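Long-range contacts in Alpha/beta hydrolase fold protein (Chitinophaga pinensis, PDB 4PW0), which probably acts as a hydrolase of the alpha/beta hydrolase fold, on a substrate that remains unassigned: residues 24-29 with 75-80; 47-52 with 68-73; 115-120 with 217-222; 125-130 with 222-227. All coordinates share one frame; numbering follows the deposited sequence. Where two conformers were deposited one is given.

Interaction 1 of 4, residues 24-29 with 75-80; sequences TRYAYR and GLSSGT
Ser78 and Arg25 are joined by two hydrogen bonds. The amide of Arg25 gives its proton to Ser78 OG over 2.9 Å, nearly straight at 170°, and Ser78 N returns a bond to Arg25 O over 2.8 Å. A chi1 of 75° puts Ser78 OG between its own backbone N and carbonyl carbon, where it faces the Arg25 amide. One residue back in the loop, Ser77 OG accepts from Ala27 N at 2.9 Å, again almost linear, and also bonds to Asp70 O. The hydroxyl thus sits between strand 24-31 and Asp70. A softer polar contact joins Ser77 CA to Arg25 O, a CA-H...O approach of 3.2 Å.

Packing contacts flank these bonds. Ala27 CB rests on Leu76 CB at 3.7 Å, an apolar pair, and the Thr24 methyl CG2 lies 3.6 Å from the carbonyl oxygen Ser78 O. The Arg25 chain, bent at chi3, carries its guanidinium over Leu76 O, but the approach is implausibly short and belongs to one of two deposited conformers, so its detail is doubtful.

Loop 75-80 is no strand, yet its hydroxyls serve two amides of strand 24-31 much as backbone carbonyls would. The amides of Arg25 and Ala27 are thus met by serine side chains, and Arg25 O by the main chain of Ser78.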
loop_
_atom_site.group_PDB
_atom_site.type_symbol
_atom_site.label_atom_id
_atom_site.label_comp_id
_atom_site.label_asym_id
_atom_site.label_seq_id
_atom_site.Cartn_x
_atom_site.Cartn_y
_atom_site.Cartn_z
ATOM N N THR A 24 4.590 -37.078 13.247
ATOM C CA THR A 24 5.103 -36.392 12.057
ATOM C C THR A 24 6.371 -35.609 12.449
ATOM O O THR A 24 6.384 -34.893 13.483
ATOM C CB THR A 24 4.025 -35.400 11.530
ATOM O OG1 THR A 24 2.829 -36.121 11.172
ATOM C CG2 THR A 24 4.542 -34.587 10.368
ATOM N N ARG A 25 7.393 -35.692 11.602
ATOM C CA ARG A 25 8.613 -34.900 11.754
ATOM C C ARG A 25 8.437 -33.639 10.918
ATOM O O ARG A 25 8.308 -33.741 9.703
ATOM C CB ARG A 25 9.836 -35.653 11.218
ATOM C CG ARG A 25 11.100 -34.803 11.056
ATOM C CD ARG A 25 12.071 -35.249 9.942
ATOM N NE ARG A 25 11.423 -35.698 8.697
ATOM C CZ ARG A 25 12.031 -35.870 7.515
ATOM N NH1 ARG A 25 13.317 -35.545 7.324
ATOM N NH2 ARG A 25 11.313 -36.313 6.473
ATOM N N TYR A 26 8.379 -32.483 11.570
ATOM C CA TYR A 26 8.321 -31.171 10.888
ATOM C C TYR A 26 9.702 -30.557 10.808
ATOM O O TYR A 26 10.383 -30.416 11.839
ATOM C CB TYR A 26 7.371 -30.228 11.604
ATOM C CG TYR A 26 5.916 -30.603 11.493
ATOM C CD1 TYR A 26 5.123 -30.143 10.436
ATOM C CD2 TYR A 26 5.312 -31.391 12.450
ATOM C CE1 TYR A 26 3.802 -30.482 10.344
ATOM C CE2 TYR A 26 3.962 -31.728 12.368
ATOM C CZ TYR A 26 3.199 -31.257 11.317
ATOM O OH TYR A 26 1.872 -31.606 11.150
ATOM N N ALA A 27 10.086 -30.170 9.587
ATOM C CA ALA A 27 11.303 -29.452 9.327
ATOM C C ALA A 27 11.030 -27.929 9.346
ATOM O O ALA A 27 10.034 -27.445 8.787
ATOM C CB ALA A 27 11.884 -29.852 7.972
ATOM N N TYR A 28 11.927 -27.175 9.981
ATOM C CA TYR A 28 11.751 -25.750 10.103
ATOM C C TYR A 28 13.069 -25.055 10.318
ATOM O O TYR A 28 14.102 -25.694 10.591
ATOM C CB TYR A 28 10.777 -25.424 11.236
ATOM C CG TYR A 28 11.338 -25.664 12.626
ATOM C CD1 TYR A 28 11.329 -26.939 13.180
ATOM C CD2 TYR A 28 11.864 -24.627 13.384
ATOM C CE1 TYR A 28 11.822 -27.150 14.477
ATOM C CE2 TYR A 28 12.376 -24.837 14.648
ATOM C CZ TYR A 28 12.326 -26.106 15.184
ATOM O OH TYR A 28 12.851 -26.291 16.458
ATOM N N ARG A 29 13.031 -23.756 10.167
ATOM C CA ARG A 29 14.140 -22.870 10.513
ATOM C C ARG A 29 13.657 -21.676 11.291
ATOM O O ARG A 29 12.535 -21.187 11.113
ATOM C CB ARG A 29 14.945 -22.447 9.276
ATOM C CG ARG A 29 15.399 -23.564 8.386
ATOM C CD ARG A 29 16.271 -23.118 7.239
ATOM N NE ARG A 29 16.508 -24.167 6.288
ATOM C CZ ARG A 29 16.581 -24.033 4.971
ATOM N NH1 ARG A 29 16.397 -22.839 4.399
ATOM N NH2 ARG A 29 16.785 -25.094 4.236
ATOM N N GLY A 75 8.674 -31.426 1.458
ATOM C CA GLY A 75 10.124 -31.308 1.614
ATOM C C GLY A 75 10.614 -32.287 2.672
ATOM O O GLY A 75 10.186 -33.458 2.691
ATOM N N LEU A 76 11.417 -31.757 3.584
ATOM C CA LEU A 76 11.998 -32.598 4.663
ATOM C C LEU A 76 11.001 -32.931 5.781
ATOM O O LEU A 76 11.331 -33.717 6.685
ATOM C CB LEU A 76 13.238 -31.926 5.234
ATOM C CG LEU A 76 14.486 -32.087 4.383
ATOM C CD1 LEU A 76 15.494 -31.015 4.811
ATOM C CD2 LEU A 76 15.038 -33.522 4.444
ATOM N N SER A 77 9.786 -32.373 5.769
ATOM C CA SER A 77 8.773 -32.856 6.693
ATOM C C SER A 77 8.218 -34.196 6.258
ATOM O O SER A 77 7.916 -34.454 5.082
ATOM C CB SER A 77 7.642 -31.844 6.868
ATOM O OG SER A 77 8.144 -30.726 7.527
ATOM N N SER A 78 8.032 -35.077 7.229
ATOM C CA SER A 78 7.527 -36.401 6.908
ATOM C C SER A 78 5.999 -36.420 6.728
ATOM O O SER A 78 5.309 -35.409 6.984
ATOM C CB SER A 78 7.945 -37.414 8.006
ATOM O OG SER A 78 7.173 -37.239 9.180
ATOM N N GLY A 79 5.507 -37.584 6.360
ATOM C CA GLY A 79 4.099 -37.840 6.310
ATOM C C GLY A 79 3.442 -37.529 4.965
ATOM O O GLY A 79 4.125 -37.324 3.947
ATOM N N THR A 80 2.131 -37.523 4.999
ATOM C CA THR A 80 1.251 -37.412 3.840
ATOM C C THR A 80 0.617 -36.028 3.884
ATOM O O THR A 80 0.031 -35.642 4.867
ATOM C CB THR A 80 0.139 -38.465 3.943
ATOM O OG1 THR A 80 0.725 -39.758 3.893
ATOM C CG2 THR A 80 -0.825 -38.387 2.786
#

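Interaction 2 of 4, residues 47-52 with 68-73; sequences GTLDNW and IFDNKG
In the alpha/beta hydrolase core, loop 47-52 follows strand 39-42 and lays Trp52 and Leu49 against the end of strand 66-69; in relatives the loop after this strand commonly contributes to the oxyanion hole. Ile68 CG2 stands over the indole face, 3.5 Å from the centroid of the Trp52 five-membered ring and 15° off its normal, a CH-pi contact. Leu49 takes the other branch, its CD2 lying 3.9 Å from Ile68 CG1. Farther along, Leu49 CG and CD1 brush the Asp70 carboxylate, with CD1 3.8 Å from OD2.

Three waters bridge the segments. One molecule accepts from Trp52 NE1 at 2.9 Å and donates to Phe69 O; a second accepts from Phe69 N and, weakly, from NE1. A third donates to both Gly47 O and Asp70 OD1, the latter at 2.7 Å. An alanine in place of Trp52 would probably open a gap over Ile68 CG2 and deprive two of these waters of their indole donor.

Trp52 and Ile68 both also touch Cys41 of strand 39-42. The Phe69 ring stacks on Phe95 of helix 85-98, while Asp50 forms a salt bridge to Arg29 of strand 24-31.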
loop_
_atom_site.group_PDB
_atom_site.type_symbol
_atom_site.label_atom_id
_atom_site.label_comp_id
_atom_site.label_asym_id
_atom_site.label_seq_id
_atom_site.Cartn_x
_atom_site.Cartn_y
_atom_site.Cartn_z
ATOM N N GLY A 47 6.317 -24.871 -2.902
ATOM C CA GLY A 47 7.502 -24.271 -2.271
ATOM C C GLY A 47 7.975 -25.022 -1.063
ATOM O O GLY A 47 7.182 -25.582 -0.311
ATOM N N THR A 48 9.281 -24.958 -0.858
ATOM C CA THR A 48 9.942 -25.533 0.327
ATOM C C THR A 48 10.642 -24.424 1.077
ATOM O O THR A 48 10.451 -23.245 0.812
ATOM C CB THR A 48 10.934 -26.640 -0.100
ATOM O OG1 THR A 48 12.023 -26.036 -0.806
ATOM C CG2 THR A 48 10.218 -27.692 -0.965
ATOM N N LEU A 49 11.440 -24.795 2.082
ATOM C CA LEU A 49 12.092 -23.815 2.877
ATOM C C LEU A 49 12.965 -22.858 2.041
ATOM O O LEU A 49 13.088 -21.660 2.373
ATOM C CB LEU A 49 12.989 -24.442 3.949
ATOM C CG LEU A 49 12.229 -25.208 5.035
ATOM C CD1 LEU A 49 13.177 -26.129 5.802
ATOM C CD2 LEU A 49 11.546 -24.247 6.006
ATOM N N ASP A 50 13.540 -23.407 0.956
ATOM C CA ASP A 50 14.489 -22.740 0.088
ATOM C C ASP A 50 13.827 -21.823 -0.986
ATOM O O ASP A 50 14.525 -21.168 -1.774
ATOM C CB ASP A 50 15.383 -23.803 -0.600
ATOM C CG ASP A 50 16.206 -24.634 0.382
ATOM O OD1 ASP A 50 16.628 -24.127 1.474
ATOM O OD2 ASP A 50 16.401 -25.831 -0.005
ATOM N N ASN A 51 12.487 -21.830 -1.017
ATOM C CA ASN A 51 11.752 -20.917 -1.927
ATOM C C ASN A 51 11.446 -19.585 -1.296
ATOM O O ASN A 51 10.961 -18.661 -1.957
ATOM C CB ASN A 51 10.488 -21.595 -2.408
ATOM C CG ASN A 51 10.797 -22.743 -3.348
ATOM O OD1 ASN A 51 10.882 -23.921 -2.962
ATOM N ND2 ASN A 51 11.052 -22.386 -4.620
ATOM N N TRP A 52 11.706 -19.428 0.016
ATOM C CA TRP A 52 11.616 -18.128 0.645
ATOM C C TRP A 52 12.730 -17.207 0.155
ATOM O O TRP A 52 13.889 -17.635 0.057
ATOM C CB TRP A 52 11.636 -18.222 2.178
ATOM C CG TRP A 52 10.402 -18.824 2.756
ATOM C CD1 TRP A 52 10.269 -20.099 3.288
ATOM C CD2 TRP A 52 9.122 -18.214 2.858
ATOM N NE1 TRP A 52 8.970 -20.317 3.673
ATOM C CE2 TRP A 52 8.253 -19.164 3.454
ATOM C CE3 TRP A 52 8.606 -16.955 2.518
ATOM C CZ2 TRP A 52 6.893 -18.911 3.647
ATOM C CZ3 TRP A 52 7.274 -16.697 2.739
ATOM C CH2 TRP A 52 6.424 -17.678 3.294
ATOM N N ILE A 68 10.123 -20.234 9.471
ATOM C CA ILE A 68 9.725 -20.850 8.208
ATOM C C ILE A 68 9.668 -22.339 8.426
ATOM O O ILE A 68 10.502 -22.899 9.183
ATOM C CB ILE A 68 10.634 -20.460 7.017
ATOM C CG1 ILE A 68 12.138 -20.673 7.318
ATOM C CG2 ILE A 68 10.359 -19.012 6.590
ATOM C CD1 ILE A 68 13.032 -20.537 6.107
ATOM N N PHE A 69 8.695 -23.007 7.847
ATOM C CA PHE A 69 8.515 -24.432 8.044
ATOM C C PHE A 69 7.966 -25.135 6.844
ATOM O O PHE A 69 7.262 -24.522 6.019
ATOM C CB PHE A 69 7.635 -24.716 9.288
ATOM C CG PHE A 69 6.159 -24.491 9.075
ATOM C CD1 PHE A 69 5.625 -23.197 9.012
ATOM C CD2 PHE A 69 5.317 -25.552 8.948
ATOM C CE1 PHE A 69 4.267 -23.016 8.800
ATOM C CE2 PHE A 69 3.957 -25.390 8.745
ATOM C CZ PHE A 69 3.425 -24.104 8.666
ATOM N N ASP A 70 8.208 -26.441 6.765
ATOM C CA ASP A 70 7.553 -27.298 5.816
ATOM C C ASP A 70 6.345 -27.929 6.487
ATOM O O ASP A 70 6.465 -28.620 7.538
ATOM C CB ASP A 70 8.446 -28.382 5.289
ATOM C CG ASP A 70 9.501 -27.922 4.306
ATOM O OD1 ASP A 70 9.241 -26.992 3.511
ATOM O OD2 ASP A 70 10.635 -28.543 4.309
ATOM N N ASN A 71 5.163 -27.692 5.956
ATOM C CA ASN A 71 3.973 -28.345 6.469
ATOM C C ASN A 71 4.066 -29.876 6.187
ATOM O O ASN A 71 4.940 -30.341 5.467
ATOM C CB ASN A 71 2.735 -27.662 5.881
ATOM C CG ASN A 71 1.529 -27.700 6.815
ATOM O OD1 ASN A 71 1.336 -28.649 7.606
ATOM N ND2 ASN A 71 0.706 -26.638 6.766
ATOM N N LYS A 72 3.117 -30.654 6.735
ATOM C CA LYS A 72 3.171 -32.103 6.723
ATOM C C LYS A 72 3.352 -32.605 5.291
ATOM O O LYS A 72 2.665 -32.182 4.355
ATOM C CB LYS A 72 1.876 -32.647 7.311
ATOM C CG LYS A 72 1.843 -34.175 7.366
ATOM C CD LYS A 72 0.531 -34.698 7.943
ATOM C CE LYS A 72 0.412 -34.450 9.421
ATOM N NZ LYS A 72 -0.880 -35.056 9.914
ATOM N N GLY A 73 4.345 -33.471 5.108
ATOM C CA GLY A 73 4.638 -34.088 3.842
ATOM C C GLY A 73 5.472 -33.300 2.850
ATOM O O GLY A 73 5.877 -33.822 1.830
HETATM O O HOH W 1 7.329 -25.345 2.527
HETATM O O HOH W 2 7.117 -21.632 5.809
HETATM O O HOH W 3 8.695 -23.247 3.823
#

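Interaction 3 of 4, residues 115-120 with 217-222; sequences IVQYMA and FEITSI
Two carbonyl oxygens, Gly113 O one turn back in the same helix and Ala136 O from beyond strand 127-133, grip Gln117 NE2. That double hold should fix the rotation of the amide, whose other corner faces segment 217-222: Gln117 OE1 comes against Ile219 CD1, although Ile219 was modelled in two conformers and the closeness of this approach is doubtful. The CB and backbone carbonyl of the same residue meet Phe217. Gln117 CB lies 4.1 Å from Phe217 CZ, and Gln117 O is 3.9 Å from that same ring carbon.

The CB of Phe217 points toward the helix, and the ring beyond it reaches Tyr118 as well, with CE1 3.9 Å from Tyr118 CD1 and the two side chains crossing obliquely. Phe217 also stacks on His121, so its ring is held against several residues of one helix.

That helix, 111-122, begins within the GxSxG sequence expected to form the nucleophile elbow of an alpha/beta hydrolase. Segment 217-222 lies beside it, in the connection from helix 197-212 to strand 226-231.

Within this connection, Glu218 O receives two bonds from one residue: Ser221 N, and Ser221 OG at 2.6 Å in the carbonyl plane. They brace the short 3-10 turn, and Ile222 N closes the next step onto Ile219 O. Ile222 then reaches the helix with both branches. Its CD1 lies 3.7 Å from Gln117 O, while CG2 packs on Ala120 CB at 4.2 Å.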
loop_
_atom_site.group_PDB
_atom_site.type_symbol
_atom_site.label_atom_id
_atom_site.label_comp_id
_atom_site.label_asym_id
_atom_site.label_seq_id
_atom_site.Cartn_x
_atom_site.Cartn_y
_atom_site.Cartn_z
ATOM N N ILE A 115 -4.299 -20.544 4.187
ATOM C CA ILE A 115 -4.140 -21.140 5.525
ATOM C C ILE A 115 -4.240 -20.068 6.603
ATOM O O ILE A 115 -4.914 -20.277 7.638
ATOM C CB ILE A 115 -2.817 -21.930 5.615
ATOM C CG1 ILE A 115 -2.888 -23.192 4.742
ATOM C CG2 ILE A 115 -2.511 -22.343 7.069
ATOM C CD1 ILE A 115 -1.546 -23.863 4.478
ATOM N N VAL A 116 -3.640 -18.892 6.408
ATOM C CA VAL A 116 -3.692 -17.900 7.503
ATOM C C VAL A 116 -5.104 -17.363 7.678
ATOM O O VAL A 116 -5.470 -17.021 8.786
ATOM C CB VAL A 116 -2.684 -16.752 7.331
ATOM C CG1 VAL A 116 -1.258 -17.314 7.329
ATOM C CG2 VAL A 116 -2.922 -15.893 6.083
ATOM N N GLN A 117 -5.885 -17.266 6.600
ATOM C CA GLN A 117 -7.298 -16.852 6.732
ATOM C C GLN A 117 -8.081 -17.892 7.557
ATOM O O GLN A 117 -8.809 -17.545 8.473
ATOM C CB GLN A 117 -7.960 -16.717 5.392
ATOM C CG GLN A 117 -7.466 -15.571 4.525
ATOM C CD GLN A 117 -8.091 -15.638 3.151
ATOM O OE1 GLN A 117 -9.307 -15.473 3.007
ATOM N NE2 GLN A 117 -7.270 -15.836 2.140
ATOM N N TYR A 118 -7.925 -19.164 7.204
ATOM C CA TYR A 118 -8.633 -20.222 7.894
ATOM C C TYR A 118 -8.190 -20.278 9.362
ATOM O O TYR A 118 -9.019 -20.450 10.277
ATOM C CB TYR A 118 -8.463 -21.563 7.171
ATOM C CG TYR A 118 -9.472 -22.581 7.645
ATOM C CD1 TYR A 118 -10.785 -22.486 7.247
ATOM C CD2 TYR A 118 -9.142 -23.570 8.525
ATOM C CE1 TYR A 118 -11.755 -23.356 7.712
ATOM C CE2 TYR A 118 -10.118 -24.461 9.011
ATOM C CZ TYR A 118 -11.398 -24.359 8.589
ATOM O OH TYR A 118 -12.358 -25.243 9.068
HETATM N N MSE A 119 -6.899 -20.131 9.619
HETATM C CA MSE A 119 -6.368 -20.154 10.987
HETATM C C MSE A 119 -6.928 -19.036 11.816
HETATM O O MSE A 119 -7.240 -19.214 13.008
HETATM C CB MSE A 119 -4.830 -20.074 10.990
HETATM C CG MSE A 119 -4.233 -20.504 12.328
HETATM SE SE MSE A 119 -2.295 -20.463 12.331
HETATM C CE MSE A 119 -2.061 -22.067 11.294
ATOM N N ALA A 120 -7.056 -17.856 11.225
ATOM C CA ALA A 120 -7.618 -16.736 11.949
ATOM C C ALA A 120 -9.086 -16.981 12.300
ATOM O O ALA A 120 -9.581 -16.461 13.338
ATOM C CB ALA A 120 -7.487 -15.460 11.106
ATOM N N PHE A 217 -16.784 -19.698 6.076
ATOM C CA PHE A 217 -16.789 -18.649 7.088
ATOM C C PHE A 217 -16.840 -17.304 6.395
ATOM O O PHE A 217 -16.579 -17.187 5.197
ATOM C CB PHE A 217 -15.566 -18.769 8.019
ATOM C CG PHE A 217 -14.257 -18.465 7.345
ATOM C CD1 PHE A 217 -13.540 -19.463 6.672
ATOM C CD2 PHE A 217 -13.730 -17.184 7.383
ATOM C CE1 PHE A 217 -12.346 -19.171 6.047
ATOM C CE2 PHE A 217 -12.539 -16.920 6.759
ATOM C CZ PHE A 217 -11.848 -17.904 6.109
ATOM N N GLU A 218 -17.241 -16.279 7.142
ATOM C CA GLU A 218 -17.370 -14.929 6.628
ATOM C C GLU A 218 -16.039 -14.206 6.774
ATOM O O GLU A 218 -15.511 -14.137 7.864
ATOM C CB GLU A 218 -18.441 -14.169 7.425
ATOM C CG GLU A 218 -19.827 -14.728 7.164
ATOM C CD GLU A 218 -20.250 -14.516 5.725
ATOM O OE1 GLU A 218 -19.815 -13.527 5.084
ATOM O OE2 GLU A 218 -21.061 -15.325 5.234
ATOM N N ILE A 219 -15.524 -13.688 5.661
ATOM C CA ILE A 219 -14.277 -12.910 5.700
ATOM C C ILE A 219 -14.413 -11.719 6.642
ATOM O O ILE A 219 -13.482 -11.367 7.348
ATOM C CB ILE A 219 -13.869 -12.409 4.281
ATOM C CG1 ILE A 219 -13.255 -13.549 3.491
ATOM C CG2 ILE A 219 -12.837 -11.270 4.363
ATOM C CD1 ILE A 219 -11.998 -14.095 4.123
ATOM N N THR A 220 -15.602 -11.112 6.682
ATOM C CA THR A 220 -15.868 -9.957 7.509
ATOM C C THR A 220 -15.646 -10.238 8.986
ATOM O O THR A 220 -15.436 -9.326 9.770
ATOM C CB THR A 220 -17.324 -9.475 7.302
ATOM O OG1 THR A 220 -18.264 -10.566 7.517
ATOM C CG2 THR A 220 -17.500 -8.875 5.886
ATOM N N SER A 221 -15.693 -11.532 9.373
ATOM C CA SER A 221 -15.492 -11.906 10.760
ATOM C C SER A 221 -14.041 -11.950 11.231
ATOM O O SER A 221 -13.769 -12.097 12.426
ATOM C CB SER A 221 -16.143 -13.257 11.061
ATOM O OG SER A 221 -15.438 -14.350 10.463
ATOM N N ILE A 222 -13.077 -11.809 10.298
ATOM C CA ILE A 222 -11.681 -11.795 10.702
ATOM C C ILE A 222 -11.364 -10.362 11.140
ATOM O O ILE A 222 -11.276 -9.465 10.314
ATOM C CB ILE A 222 -10.771 -12.228 9.537
ATOM C CG1 ILE A 222 -10.960 -13.729 9.239
ATOM C CG2 ILE A 222 -9.337 -11.895 9.859
ATOM C CD1 ILE A 222 -10.267 -14.207 7.985
#

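Interaction 4 of 4, residues 125-130 with 222-227; sequences DMIRKI and IQHPVF
His224 meets Ile127 with the side chains crossing at about a right angle, CD2 of the ring 3.8 Å from Ile127 CG2. The imidazole presents its edge to two backbone carbonyls lying near the ring plane: CD2 is 3.1 Å from Ile127 O and 3.4 Å from Arg128 O. A chi1 of -56° sets His224 CG anti to the carbonyl carbon, on a CB that points toward segment 125-130; NE2 is hydrogen-bonded to Pro124 O, just before that segment. An alanine in place of His224 would probably leave Pro124 O without this donor and open a gap beside Ile127 CG2.

Ile130 comes at His224 obliquely, its CD1 3.8 Å from His224 CB, and the same methyl extends to Ile222 CG2. The Ile130 side chain also crosses that of Val226 at a slant; the two share one face of the sheet, where Val116 and Ala120 of helix 111-122 cover Ile130. Lys129 lies across Pro225 at about a right angle, with the two CG atoms in touch, before its extended chain carries NZ off to carbonyls including Tyr283 O. Arg128 turns away from segment 222-227 and forms a salt bridge to Asp105.

Backbone bonds fix the register. Ile130 N donates to Pro225 O at 3.0 Å, and Phe227 N donates to Ile130 O at 2.8 Å. Ile130 is thus bonded to the residues on either side of Val226, the pattern of parallel pairing. Strands 127-133 and 226-231 are adjacent parallel strands of the central sheet, and the long, largely helical connection between them is where alpha/beta hydrolases typically insert their cap.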
loop_
_atom_site.group_PDB
_atom_site.type_symbol
_atom_site.label_atom_id
_atom_site.label_comp_id
_atom_site.label_asym_id
_atom_site.label_seq_id
_atom_site.Cartn_x
_atom_site.Cartn_y
_atom_site.Cartn_z
ATOM N N ASP A 125 -7.544 -16.238 18.732
ATOM C CA ASP A 125 -6.815 -15.718 19.848
ATOM C C ASP A 125 -5.323 -16.068 19.850
ATOM O O ASP A 125 -4.557 -15.501 20.649
ATOM C CB ASP A 125 -7.473 -16.212 21.141
ATOM C CG ASP A 125 -8.883 -15.658 21.340
ATOM O OD1 ASP A 125 -9.276 -14.667 20.677
ATOM O OD2 ASP A 125 -9.603 -16.206 22.204
HETATM N N MSE A 126 -4.896 -16.966 18.946
HETATM C CA MSE A 126 -3.478 -17.287 18.838
HETATM C C MSE A 126 -2.731 -16.373 17.866
HETATM O O MSE A 126 -1.511 -16.352 17.877
HETATM C CB MSE A 126 -3.315 -18.724 18.331
HETATM C CG MSE A 126 -3.818 -19.661 19.451
HETATM SE SE MSE A 126 -3.641 -21.564 18.923
HETATM C CE MSE A 126 -1.865 -21.400 19.418
ATOM N N ILE A 127 -3.473 -15.593 17.061
ATOM C CA ILE A 127 -2.874 -14.729 16.030
ATOM C C ILE A 127 -3.055 -13.259 16.430
ATOM O O ILE A 127 -4.153 -12.849 16.845
ATOM C CB ILE A 127 -3.529 -15.014 14.666
ATOM C CG1 ILE A 127 -3.117 -16.414 14.184
ATOM C CG2 ILE A 127 -3.108 -13.967 13.631
ATOM C CD1 ILE A 127 -3.855 -16.891 12.964
ATOM N N ARG A 128 -1.991 -12.475 16.281
ATOM C CA ARG A 128 -2.055 -11.057 16.471
ATOM C C ARG A 128 -2.324 -10.335 15.128
ATOM O O ARG A 128 -3.443 -9.854 14.908
ATOM C CB ARG A 128 -0.802 -10.567 17.164
ATOM C CG ARG A 128 -0.900 -9.100 17.516
ATOM C CD ARG A 128 0.383 -8.512 18.088
ATOM N NE ARG A 128 1.470 -8.503 17.120
ATOM C CZ ARG A 128 2.459 -7.616 17.085
ATOM N NH1 ARG A 128 2.543 -6.637 17.994
ATOM N NH2 ARG A 128 3.370 -7.691 16.108
ATOM N N LYS A 129 -1.309 -10.285 14.251
ATOM C CA LYS A 129 -1.485 -9.614 12.950
ATOM C C LYS A 129 -1.264 -10.619 11.828
ATOM O O LYS A 129 -0.561 -11.623 11.987
ATOM C CB LYS A 129 -0.468 -8.480 12.805
ATOM C CG LYS A 129 -0.635 -7.382 13.871
ATOM C CD LYS A 129 0.315 -6.212 13.650
ATOM C CE LYS A 129 0.299 -5.228 14.757
ATOM N NZ LYS A 129 1.155 -4.055 14.631
ATOM N N ILE A 130 -1.849 -10.288 10.679
ATOM C CA ILE A 130 -1.861 -11.181 9.517
ATOM C C ILE A 130 -1.344 -10.442 8.282
ATOM O O ILE A 130 -1.783 -9.327 7.993
ATOM C CB ILE A 130 -3.301 -11.640 9.230
ATOM C CG1 ILE A 130 -3.914 -12.305 10.467
ATOM C CG2 ILE A 130 -3.403 -12.518 8.002
ATOM C CD1 ILE A 130 -5.389 -12.617 10.295
ATOM N N ILE A 222 -13.077 -11.809 10.298
ATOM C CA ILE A 222 -11.681 -11.795 10.702
ATOM C C ILE A 222 -11.364 -10.362 11.140
ATOM O O ILE A 222 -11.276 -9.465 10.314
ATOM C CB ILE A 222 -10.771 -12.228 9.537
ATOM C CG1 ILE A 222 -10.960 -13.729 9.239
ATOM C CG2 ILE A 222 -9.337 -11.895 9.859
ATOM C CD1 ILE A 222 -10.267 -14.207 7.985
ATOM N N GLN A 223 -11.238 -10.165 12.452
ATOM C CA GLN A 223 -11.126 -8.821 13.006
ATOM C C GLN A 223 -9.719 -8.313 13.191
ATOM O O GLN A 223 -9.517 -7.137 13.478
ATOM C CB GLN A 223 -11.894 -8.739 14.313
ATOM C CG GLN A 223 -13.377 -9.004 14.121
ATOM C CD GLN A 223 -14.148 -8.745 15.378
ATOM O OE1 GLN A 223 -14.126 -9.544 16.289
ATOM N NE2 GLN A 223 -14.811 -7.618 15.433
ATOM N N HIS A 224 -8.732 -9.187 12.988
ATOM C CA HIS A 224 -7.349 -8.847 13.173
ATOM C C HIS A 224 -6.879 -7.764 12.205
ATOM O O HIS A 224 -7.434 -7.638 11.118
ATOM C CB HIS A 224 -6.458 -10.053 12.881
ATOM C CG HIS A 224 -6.801 -11.261 13.682
ATOM N ND1 HIS A 224 -7.932 -12.010 13.442
ATOM C CD2 HIS A 224 -6.143 -11.859 14.698
ATOM C CE1 HIS A 224 -7.975 -12.997 14.322
ATOM N NE2 HIS A 224 -6.901 -12.932 15.081
ATOM N N PRO A 225 -5.850 -7.004 12.576
ATOM C CA PRO A 225 -5.173 -6.193 11.542
ATOM C C PRO A 225 -4.584 -7.109 10.447
ATOM O O PRO A 225 -3.933 -8.116 10.757
ATOM C CB PRO A 225 -4.056 -5.500 12.305
ATOM C CG PRO A 225 -4.372 -5.691 13.763
ATOM C CD PRO A 225 -5.118 -6.980 13.840
ATOM N N VAL A 226 -4.829 -6.740 9.194
ATOM C CA VAL A 226 -4.348 -7.515 8.054
ATOM C C VAL A 226 -3.631 -6.586 7.102
ATOM O O VAL A 226 -4.087 -5.453 6.853
ATOM C CB VAL A 226 -5.510 -8.221 7.305
ATOM C CG1 VAL A 226 -4.980 -9.113 6.181
ATOM C CG2 VAL A 226 -6.333 -9.067 8.274
ATOM N N PHE A 227 -2.552 -7.087 6.498
ATOM C CA PHE A 227 -1.866 -6.367 5.434
ATOM C C PHE A 227 -1.904 -7.266 4.205
ATOM O O PHE A 227 -1.376 -8.401 4.248
ATOM C CB PHE A 227 -0.443 -6.104 5.866
ATOM C CG PHE A 227 0.419 -5.434 4.841
ATOM C CD1 PHE A 227 -0.113 -4.487 3.958
ATOM C CD2 PHE A 227 1.757 -5.734 4.765
ATOM C CE1 PHE A 227 0.700 -3.819 3.052
ATOM C CE2 PHE A 227 2.576 -5.065 3.871
ATOM C CZ PHE A 227 2.045 -4.145 2.992
#

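In the fold
From the N terminus, interaction 1 opens on strand 24-31 and closes when the chain returns as loop 75-80. Interaction 2, from 47-52 to 68-73, is nested inside that loop and touches interaction 1 where Arg29 N meets Ile68 O; together they tie one side of the sheet to the loops following strands 39-42 and 66-69. The next two contacts come later in series and cross: 115-120 and 125-130 run in succession, then 217-222 and 222-227 return to them, sharing Ile222. They join helix 111-122 and strand 127-133 to strand 226-231 and the chain leading into it. Interactions 2 and 3 lie on opposite sides of the chain's centre and touch where Asn71 packs on Ile115.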